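Local coordinates for cyclic nucleotide-binding domain (CNMP-BD) protein (Geobacter metallireducens, PDB 3MDP), which may bind a cyclic nucleotide through its double-stranded beta-helix domain and may act as a DNA-binding transcription factor, at residues A[48-53]-A[87-92]; A[81-86]-A[134-139]. One frame throughout, in Å; residues are numbered along the deposited sequence. Where two conformers were deposited one is given.

Four segments make the two contacts, in the chain order 48-53, 81-86, 87-92 and 134-139, so the contacts interleave. Residues 81-86 of contact 2 run straight into 87-92 of contact 1, and their strand 83-84 pairs antiparallel with strand 49-55 at the edge of one sheet of the double-stranded beta-helix. Probable hydrogen bonds from G81 N to L53 O (2.8 Å) and from F84 N to M51 O (2.9 Å) join them. The contact centres lie about 10 Å apart. The turn carrying succinate-site residues G85, V86 and S87 is held by strand 49-55 in contact 1 and, through V86, by helix 123-139 in contact 2. Both contacts also touch the second subunit.

Contact 1. Residues A[48-53]-A[87-92]; sequences DNLMLL and SSLIKP
S88 and L50 bury most of the surface here, with L89 adding a smaller share. The serine sits in the short 3-10 turn after strand 83-84 and turns its side chain onto the start of strand 49-55. In one of its two deposited conformers S88 OG comes within 3.1 Å of L50 CB and 3.4 Å of L50 CD1. A chi1 of 49° tucks that hydroxyl back over its own backbone, where it hydrogen-bonds the carbonyl of G85. With L50 CG anti to the backbone N (chi1 178°), CD1 comes to S88 OG and CD2 to L89 CD1, the latter a loose apolar touch at 4.3 Å. L89 in turn leans on helix 123-139 through L129, M130 and V133. R116 ties the two segments from outside, through a salt bridge to D48 and a hydrogen bond to the backbone O of S88. The position corresponds to the phosphate-binding cassette of cyclic nucleotide-binding domains, though V86 follows the glycine where the family usually has glutamate. In that conformer the hydroxyl oxygen lies against the leucine's aliphatic carbons and, its hydrogen bond going to G85 O, adds packing but no polar bond to the strand.

Contact 2. Residues A[81-86]-A[134-139]; sequences GAIFGV and AAAVLA
I83 meets A136, and V86 meets V137: two apolar pairs that pack the edge strand 83-84 of the double-stranded beta-helix, with the turn after it, onto the C-terminal helix 123-139. The first pair is the tighter. The alanine methyl lies alongside the outer branch of the isoleucine, A136 CB standing 3.6 Å from I83 CG1 and 3.7 Å from I83 CD1. That branch gets there because chi1 of 67° sets CG1 between the backbone N and the carbonyl carbon, so the ethyl arm reaches out to the helix although CB itself does not face it. V86 points more directly at the helix.

One shell out, the I83 carbonyl takes a hydrogen bond from R140, just beyond the helix segment, while F84 and I83 lean on M51 and L52 of strand 49-55. R140 also packs on V86, and both belong with G85 to the site where succinate, probably from the crystallisation liquor, is seen; the backbone N of V86 hydrogen-bonds succinate. L138 of the second subunit packs on V86 as well. In one of the two deposited conformers of V137, a single methyl, CG2, is shared by both V86 branches, 3.9 Å from V86 CG1 and as far from V86 CG2.

Contact 1. Residues A[48-53]-A[87-92]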
loop_
_atom_site.group_PDB
_atom_site.type_symbol
_atom_site.label_atom_id
_atom_site.label_comp_id
_atom_site.label_asym_id
_atom_site.label_seq_id
_atom_site.Cartn_x
_atom_site.Cartn_y
_atom_site.Cartn_z
ATOM N N ASP A 48 8.506 -14.777 -0.229
ATOM C CA ASP A 48 8.206 -15.649 0.888
ATOM C C ASP A 48 8.673 -15.103 2.245
ATOM O O ASP A 48 8.514 -15.789 3.263
ATOM C CB ASP A 48 8.809 -17.044 0.624
ATOM C CG ASP A 48 7.945 -17.879 -0.326
ATOM O OD1 ASP A 48 6.726 -17.632 -0.425
ATOM O OD2 ASP A 48 8.495 -18.782 -0.957
ATOM N N ASN A 49 9.203 -13.873 2.266
ATOM C CA ASN A 49 9.731 -13.246 3.489
ATOM C C ASN A 49 9.371 -11.763 3.573
ATOM O O ASN A 49 9.681 -10.991 2.653
ATOM C CB ASN A 49 11.249 -13.383 3.541
ATOM C CG ASN A 49 11.704 -14.835 3.519
ATOM O OD1 ASN A 49 11.808 -15.445 2.457
ATOM N ND2 ASN A 49 11.945 -15.403 4.700
ATOM N N LEU A 50 8.678 -11.388 4.654
ATOM C CA LEU A 50 8.392 -10.003 4.965
ATOM C C LEU A 50 9.402 -9.633 6.066
ATOM O O LEU A 50 9.616 -10.409 7.000
ATOM C CB LEU A 50 6.952 -9.853 5.437
ATOM C CG LEU A 50 6.545 -8.434 5.832
ATOM C CD1 LEU A 50 6.501 -7.552 4.593
ATOM C CD2 LEU A 50 5.228 -8.435 6.577
HETATM N N MSE A 51 10.065 -8.500 5.916
HETATM C CA MSE A 51 11.095 -8.117 6.881
HETATM C C MSE A 51 10.818 -6.778 7.536
HETATM O O MSE A 51 10.231 -5.885 6.926
HETATM C CB MSE A 51 12.474 -8.131 6.228
HETATM C CG MSE A 51 12.944 -9.536 6.019
HETATM SE SE MSE A 51 14.465 -9.571 4.861
HETATM C CE MSE A 51 14.754 -11.516 4.754
ATOM N N LEU A 52 11.181 -6.686 8.807
ATOM C CA LEU A 52 11.186 -5.428 9.578
ATOM C C LEU A 52 12.667 -5.135 9.844
ATOM O O LEU A 52 13.387 -5.989 10.350
ATOM C CB LEU A 52 10.444 -5.569 10.918
ATOM C CG LEU A 52 10.670 -4.419 11.921
ATOM C CD1 LEU A 52 9.896 -3.186 11.481
ATOM C CD2 LEU A 52 10.271 -4.880 13.337
ATOM N N LEU A 53 13.128 -3.970 9.423
ATOM C CA LEU A 53 14.516 -3.580 9.636
ATOM C C LEU A 53 14.716 -3.108 11.064
ATOM O O LEU A 53 14.092 -2.157 11.510
ATOM C CB LEU A 53 14.916 -2.507 8.634
ATOM C CG LEU A 53 16.386 -2.106 8.601
ATOM C CD1 LEU A 53 17.323 -3.310 8.355
ATOM C CD2 LEU A 53 16.573 -0.995 7.573
ATOM N N SER A 87 5.688 -7.207 -1.001
ATOM C CA SER A 87 4.977 -8.103 -1.944
ATOM C C SER A 87 4.689 -9.512 -1.381
ATOM O O SER A 87 3.925 -10.263 -1.980
ATOM C CB SER A 87 5.718 -8.196 -3.280
ATOM O OG SER A 87 5.599 -6.979 -3.990
ATOM N N SER A 88 5.267 -9.858 -0.231
ATOM C CA SER A 88 4.821 -11.061 0.487
ATOM C C SER A 88 3.318 -11.019 0.817
ATOM O O SER A 88 2.690 -12.068 1.017
ATOM C CB SER A 88 5.669 -11.306 1.744
ATOM O OG SER A 88 5.792 -10.144 2.533
ATOM N N LEU A 89 2.734 -9.821 0.838
ATOM C CA LEU A 89 1.298 -9.663 1.069
ATOM C C LEU A 89 0.549 -8.955 -0.085
ATOM O O LEU A 89 -0.641 -8.661 0.059
ATOM C CB LEU A 89 1.051 -8.888 2.363
ATOM C CG LEU A 89 1.406 -9.583 3.686
ATOM C CD1 LEU A 89 1.241 -8.626 4.871
ATOM C CD2 LEU A 89 0.553 -10.802 3.841
ATOM N N ILE A 90 1.225 -8.679 -1.198
ATOM C CA ILE A 90 0.603 -8.007 -2.335
ATOM C C ILE A 90 0.679 -8.895 -3.578
ATOM O O ILE A 90 1.749 -9.119 -4.136
ATOM C CB ILE A 90 1.240 -6.614 -2.650
ATOM C CG1 ILE A 90 1.313 -5.713 -1.392
ATOM C CG2 ILE A 90 0.426 -5.901 -3.768
ATOM C CD1 ILE A 90 2.200 -4.491 -1.546
ATOM N N LYS A 91 -0.466 -9.402 -4.017
ATOM C CA LYS A 91 -0.538 -10.105 -5.301
ATOM C C LYS A 91 0.197 -9.367 -6.400
ATOM O O LYS A 91 0.079 -8.146 -6.512
ATOM C CB LYS A 91 -1.975 -10.262 -5.745
ATOM C CG LYS A 91 -2.726 -11.254 -4.964
ATOM C CD LYS A 91 -4.091 -11.498 -5.577
ATOM C CE LYS A 91 -4.867 -12.516 -4.755
ATOM N NZ LYS A 91 -6.109 -12.953 -5.467
ATOM N N PRO A 92 0.922 -10.102 -7.247
ATOM C CA PRO A 92 1.003 -11.563 -7.304
ATOM C C PRO A 92 2.165 -12.183 -6.514
ATOM O O PRO A 92 2.643 -13.244 -6.883
ATOM C CB PRO A 92 1.204 -11.800 -8.800
ATOM C CG PRO A 92 2.120 -10.674 -9.179
ATOM C CD PRO A 92 1.568 -9.489 -8.422
#

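Contact 2. Residues A[81-86]-A[134-139]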
loop_
_atom_site.group_PDB
_atom_site.type_symbol
_atom_site.label_atom_id
_atom_site.label_comp_id
_atom_site.label_asym_id
_atom_site.label_seq_id
_atom_site.Cartn_x
_atom_site.Cartn_y
_atom_site.Cartn_z
ATOM N N GLY A 81 12.990 0.362 11.659
ATOM C CA GLY A 81 11.630 0.588 12.065
ATOM C C GLY A 81 10.644 0.429 10.936
ATOM O O GLY A 81 9.433 0.369 11.198
ATOM N N ALA A 82 11.161 0.349 9.699
ATOM C CA ALA A 82 10.351 0.210 8.491
ATOM C C ALA A 82 10.399 -1.223 7.923
ATOM O O ALA A 82 11.394 -1.946 8.077
ATOM C CB ALA A 82 10.814 1.218 7.436
ATOM N N ILE A 83 9.312 -1.615 7.263
ATOM C CA ILE A 83 9.211 -2.910 6.624
ATOM C C ILE A 83 9.600 -2.892 5.154
ATOM O O ILE A 83 9.475 -1.860 4.441
ATOM C CB ILE A 83 7.783 -3.564 6.816
ATOM C CG1 ILE A 83 6.687 -2.793 6.084
ATOM C CG2 ILE A 83 7.430 -3.674 8.328
ATOM C CD1 ILE A 83 5.417 -3.631 5.868
ATOM N N PHE A 84 10.036 -4.050 4.683
ATOM C CA PHE A 84 10.342 -4.258 3.266
ATOM C C PHE A 84 10.093 -5.720 2.920
ATOM O O PHE A 84 9.833 -6.520 3.797
ATOM C CB PHE A 84 11.768 -3.742 2.898
ATOM C CG PHE A 84 12.904 -4.495 3.569
ATOM C CD1 PHE A 84 13.235 -4.255 4.885
ATOM C CD2 PHE A 84 13.648 -5.429 2.862
ATOM C CE1 PHE A 84 14.280 -4.970 5.513
ATOM C CE2 PHE A 84 14.703 -6.096 3.452
ATOM C CZ PHE A 84 15.027 -5.863 4.782
ATOM N N GLY A 85 10.085 -6.049 1.634
ATOM C CA GLY A 85 9.509 -7.324 1.191
ATOM C C GLY A 85 7.988 -7.333 1.208
ATOM O O GLY A 85 7.370 -8.382 1.392
ATOM N N VAL A 86 7.379 -6.171 0.981
ATOM C CA VAL A 86 5.926 -5.998 1.120
ATOM C C VAL A 86 5.107 -6.846 0.138
ATOM O O VAL A 86 3.953 -7.192 0.418
ATOM C CB VAL A 86 5.486 -4.504 1.002
ATOM C CG1 VAL A 86 6.038 -3.694 2.166
ATOM C CG2 VAL A 86 5.910 -3.882 -0.365
ATOM N N ALA A 134 -0.261 -1.312 3.270
ATOM C CA ALA A 134 -0.624 -0.108 2.501
ATOM C C ALA A 134 -0.094 1.182 3.171
ATOM O O ALA A 134 0.545 2.027 2.524
ATOM C CB ALA A 134 -2.145 -0.027 2.275
ATOM N N ALA A 135 -0.309 1.318 4.476
ATOM C CA ALA A 135 0.235 2.468 5.211
ATOM C C ALA A 135 1.760 2.550 5.133
ATOM O O ALA A 135 2.323 3.645 4.996
ATOM C CB ALA A 135 -0.234 2.461 6.690
ATOM N N ALA A 136 2.425 1.399 5.256
ATOM C CA ALA A 136 3.881 1.341 5.196
ATOM C C ALA A 136 4.419 1.836 3.849
ATOM O O ALA A 136 5.394 2.618 3.805
ATOM C CB ALA A 136 4.363 -0.080 5.449
ATOM N N VAL A 137 3.810 1.381 2.759
ATOM C CA VAL A 137 4.277 1.774 1.431
ATOM C C VAL A 137 3.937 3.233 1.151
ATOM O O VAL A 137 4.726 3.960 0.518
ATOM C CB VAL A 137 3.742 0.833 0.324
ATOM C CG1 VAL A 137 4.344 1.209 -1.012
ATOM C CG2 VAL A 137 4.092 -0.616 0.638
ATOM N N LEU A 138 2.784 3.684 1.638
ATOM C CA LEU A 138 2.417 5.100 1.531
ATOM C C LEU A 138 3.455 5.991 2.223
ATOM O O LEU A 138 3.825 7.031 1.704
ATOM C CB LEU A 138 1.031 5.351 2.133
ATOM C CG LEU A 138 0.487 6.777 2.078
ATOM C CD1 LEU A 138 0.313 7.321 0.621
ATOM C CD2 LEU A 138 -0.824 6.823 2.827
ATOM N N ALA A 139 3.910 5.561 3.387
ATOM C CA ALA A 139 4.862 6.320 4.212
ATOM C C ALA A 139 6.233 6.447 3.557
ATOM O O ALA A 139 6.995 7.343 3.902
ATOM C CB ALA A 139 4.999 5.661 5.616
#